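Local structure of YECBM32 (2JDA) at residues Ala27-Gly32 with Asn129-Asn134. The protein binds polygalacturonic acid, the backbone of pectin, as a periplasmic carbohydrate-binding module of the F5/8 type C family. Numbering follows the deposited sequence.
With CA (calcium ion), chain C.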
ATOM      1  N   ALA A  27      -2.751   4.994 -10.220  1.00  9.95           N
ATOM      2  CA  ALA A  27      -3.666   5.930  -9.585  1.00 10.31           C
ATOM      3  C   ALA A  27      -4.899   5.261  -8.993  1.00 10.68           C
ATOM      4  O   ALA A  27      -5.579   5.804  -8.130  1.00 11.49           O
ATOM      5  CB  ALA A  27      -4.022   7.024 -10.530  1.00 10.76           C
ATOM      6  N   ASN A  28      -5.236   4.080  -9.498  1.00  9.97           N
ATOM      7  CA  ASN A  28      -6.367   3.318  -8.979  1.00  9.94           C
ATOM      8  C   ASN A  28      -6.175   2.959  -7.511  1.00  9.75           C
ATOM      9  O   ASN A  28      -7.122   2.548  -6.853  1.00 10.82           O
ATOM     10  CB  ASN A  28      -6.646   2.020  -9.755  1.00  9.90           C
ATOM     11  CG  ASN A  28      -7.316   2.180 -11.119  1.00 10.41           C
ATOM     12  OD1 ASN A  28      -7.435   1.161 -11.879  1.00 14.86           O
ATOM     13  ND2 ASN A  28      -7.747   3.337 -11.428  1.00  9.21           N
ATOM     14  N   ILE A  29      -4.948   3.008  -7.003  1.00 10.15           N
ATOM     15  CA  ILE A  29      -4.725   2.602  -5.617  1.00 10.48           C
ATOM     16  C   ILE A  29      -5.178   3.668  -4.649  1.00 10.88           C
ATOM     17  O   ILE A  29      -5.242   3.392  -3.461  1.00 12.30           O
ATOM     18  CB  ILE A  29      -3.189   2.282  -5.419  1.00 10.52           C
ATOM     19  CG1 ILE A  29      -3.008   1.260  -4.324  1.00 10.89           C
ATOM     20  CG2 ILE A  29      -2.371   3.529  -5.148  1.00 10.49           C
ATOM     21  CD1 ILE A  29      -1.564   0.817  -4.141  1.00 11.45           C
ATOM     22  N   ALA A  30      -5.458   4.880  -5.140  1.00 11.72           N
ATOM     23  CA  ALA A  30      -5.721   6.025  -4.273  1.00 13.46           C
ATOM     24  C   ALA A  30      -6.910   6.860  -4.718  1.00 14.38           C
ATOM     25  O   ALA A  30      -6.944   8.069  -4.417  1.00 16.37           O
ATOM     26  CB  ALA A  30      -4.485   6.878  -4.174  1.00 14.48           C
ATOM     27  N   ASP A  31      -7.863   6.230  -5.414  1.00 13.78           N
ATOM     28  CA  ASP A  31      -9.000   6.965  -6.011  1.00 15.09           C
ATOM     29  C   ASP A  31     -10.245   6.906  -5.188  1.00 16.59           C
ATOM     30  O   ASP A  31     -11.282   7.448  -5.599  1.00 19.41           O
ATOM     31  CB  ASP A  31      -9.275   6.504  -7.444  1.00 14.16           C
ATOM     32  CG  ASP A  31      -9.617   5.063  -7.558  1.00 13.04           C
ATOM     33  OD1 ASP A  31      -9.662   4.322  -6.528  1.00 14.80           O
ATOM     34  OD2 ASP A  31      -9.961   4.585  -8.651  1.00 15.99           O
ATOM     35  N   GLY A  32     -10.164   6.284  -4.022  1.00 16.77           N
ATOM     36  CA  GLY A  32     -11.319   6.203  -3.146  1.00 18.42           C
ATOM     37  C   GLY A  32     -12.361   5.203  -3.562  1.00 19.04           C
ATOM     38  O   GLY A  32     -13.451   5.109  -2.953  1.00 21.77           O
ATOM     39  N   ASN A 129      -6.554  -2.764  -4.026  1.00 10.57           N
ATOM     40  CA  ASN A 129      -7.714  -1.941  -4.359  1.00 11.28           C
ATOM     41  C   ASN A 129      -7.562  -0.510  -3.879  1.00 11.22           C
ATOM     42  O   ASN A 129      -7.942   0.458  -4.572  1.00 12.35           O
ATOM     43  CB  ASN A 129      -8.990  -2.526  -3.753  1.00 11.76           C
ATOM     44  CG  ASN A 129      -9.347  -3.914  -4.261  1.00 13.40           C
ATOM     45  OD1 ASN A 129      -8.959  -4.333  -5.346  1.00 15.15           O
ATOM     46  ND2 ASN A 129     -10.119  -4.675  -3.427  1.00 15.71           N
ATOM     47  N   GLU A 130      -7.040  -0.328  -2.665  1.00 12.01           N
ATOM     48  CA  GLU A 130      -6.970   0.989  -2.077  1.00 13.14           C
ATOM     49  C   GLU A 130      -5.921   0.995  -0.960  1.00 12.10           C
ATOM     50  O   GLU A 130      -5.647   0.004  -0.274  1.00 12.07           O
ATOM     51  CB  GLU A 130      -8.341   1.352  -1.496  1.00 14.31           C
ATOM     52  CG  GLU A 130      -8.609   2.808  -1.402  1.00 20.75           C
ATOM     53  CD  GLU A 130      -8.768   3.566  -2.724  1.00 17.17           C
ATOM     54  OE1 GLU A 130      -9.077   3.087  -3.864  1.00 17.28           O
ATOM     55  OE2 GLU A 130      -8.468   4.712  -2.591  1.00 20.89           O
ATOM     56  N   ILE A 131      -5.255   2.139  -0.868  1.00 12.64           N
ATOM     57  CA  ILE A 131      -4.392   2.473   0.223  1.00 13.33           C
ATOM     58  C   ILE A 131      -4.727   3.876   0.671  1.00 13.52           C
ATOM     59  O   ILE A 131      -4.965   4.776  -0.125  1.00 14.01           O
ATOM     60  CB  ILE A 131      -2.937   2.354  -0.212  1.00 13.89           C
ATOM     61  CG1 ILE A 131      -1.979   2.366   0.961  1.00 18.62           C
ATOM     62  CG2 ILE A 131      -2.598   3.371  -1.176  1.00 17.07           C
ATOM     63  CD1 ILE A 131      -0.808   1.379   0.671  1.00 23.14           C
ATOM     64  N   ALA A 132      -4.677   4.089   1.970  1.00 12.61           N
ATOM     65  CA  ALA A 132      -4.832   5.447   2.512  1.00 12.55           C
ATOM     66  C   ALA A 132      -3.837   5.627   3.668  1.00 11.82           C
ATOM     67  O   ALA A 132      -3.441   4.642   4.316  1.00 13.35           O
ATOM     68  CB  ALA A 132      -6.240   5.706   2.962  1.00 13.71           C
ATOM     69  N   ILE A 133      -3.478   6.858   3.946  1.00 12.77           N
ATOM     70  CA  ILE A 133      -2.490   7.187   4.975  1.00 12.88           C
ATOM     71  C   ILE A 133      -3.230   7.986   6.066  1.00 13.21           C
ATOM     72  O   ILE A 133      -3.971   8.908   5.782  1.00 14.08           O
ATOM     73  CB  ILE A 133      -1.375   8.012   4.382  1.00 13.03           C
ATOM     74  CG1 ILE A 133      -0.731   7.322   3.137  1.00 18.10           C
ATOM     75  CG2 ILE A 133      -0.407   8.437   5.459  1.00 15.19           C
ATOM     76  CD1 ILE A 133      -0.191   6.094   3.416  1.00 21.13           C
ATOM     77  N   ASN A 134      -3.028   7.599   7.306  1.00 12.45           N
ATOM     78  CA  ASN A 134      -3.690   8.211   8.461  1.00 12.74           C
ATOM     79  C   ASN A 134      -5.230   8.114   8.357  1.00 13.66           C
ATOM     80  O   ASN A 134      -5.953   9.120   8.401  1.00 16.40           O
ATOM     81  CB  ASN A 134      -3.246   9.660   8.587  1.00 12.37           C
ATOM     82  CG  ASN A 134      -1.796   9.798   8.963  1.00 12.42           C
ATOM     83  OD1 ASN A 134      -1.151   8.846   9.414  1.00 12.88           O
ATOM     84  ND2 ASN A 134      -1.266  11.020   8.814  1.00 14.08           N
TER
HETATM   85 CA    CA C1146      -9.156   1.926  -6.009  1.00 11.95          CA
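The carboxylates of Asp31 and Glu130 meet at a calcium ion, their planes only 3° apart. This is the calcium site of an F5/8 type C beta-sandwich, where the loop 27-32 is tied to the strand 125-133. The ion takes one oxygen from each carboxylate: Asp31 OD1 at 2.5 Å and Glu130 OE1 at 2.4 Å. One face of the Glu130 carboxylate receives the backbone N-H of Gly32, which comes to OE2 from 40° out of the plane. That bond, Gly32 N to Glu130 OE2, is 2.7 Å long.

The carbonyl oxygens of Asn28 and Asn129 bind the same ion, and Asp33 and Thr36 complete the site. Shared coordination brings Asp31 OD1 and Glu130 OE1 within 3.0 Å, a proximity whose repulsion the metal probably offsets. The Glu130 chain is bent at chi2 (68°), which sets CD; the carboxylate lies nearer the loop than the direction of CB suggests. A classic beta bulge puts Asn129 and Glu130 opposite Val62 of strand 53-63.

Beside the metal site, the Ile29 and Ile131 side chains run next to each other in the same direction, and both touch Leu48 of strand 44-50. Ile29 CG1 is 3.8 Å from Ile131 CG2. Ile131 N donates to Ile29 O at 2.9 Å.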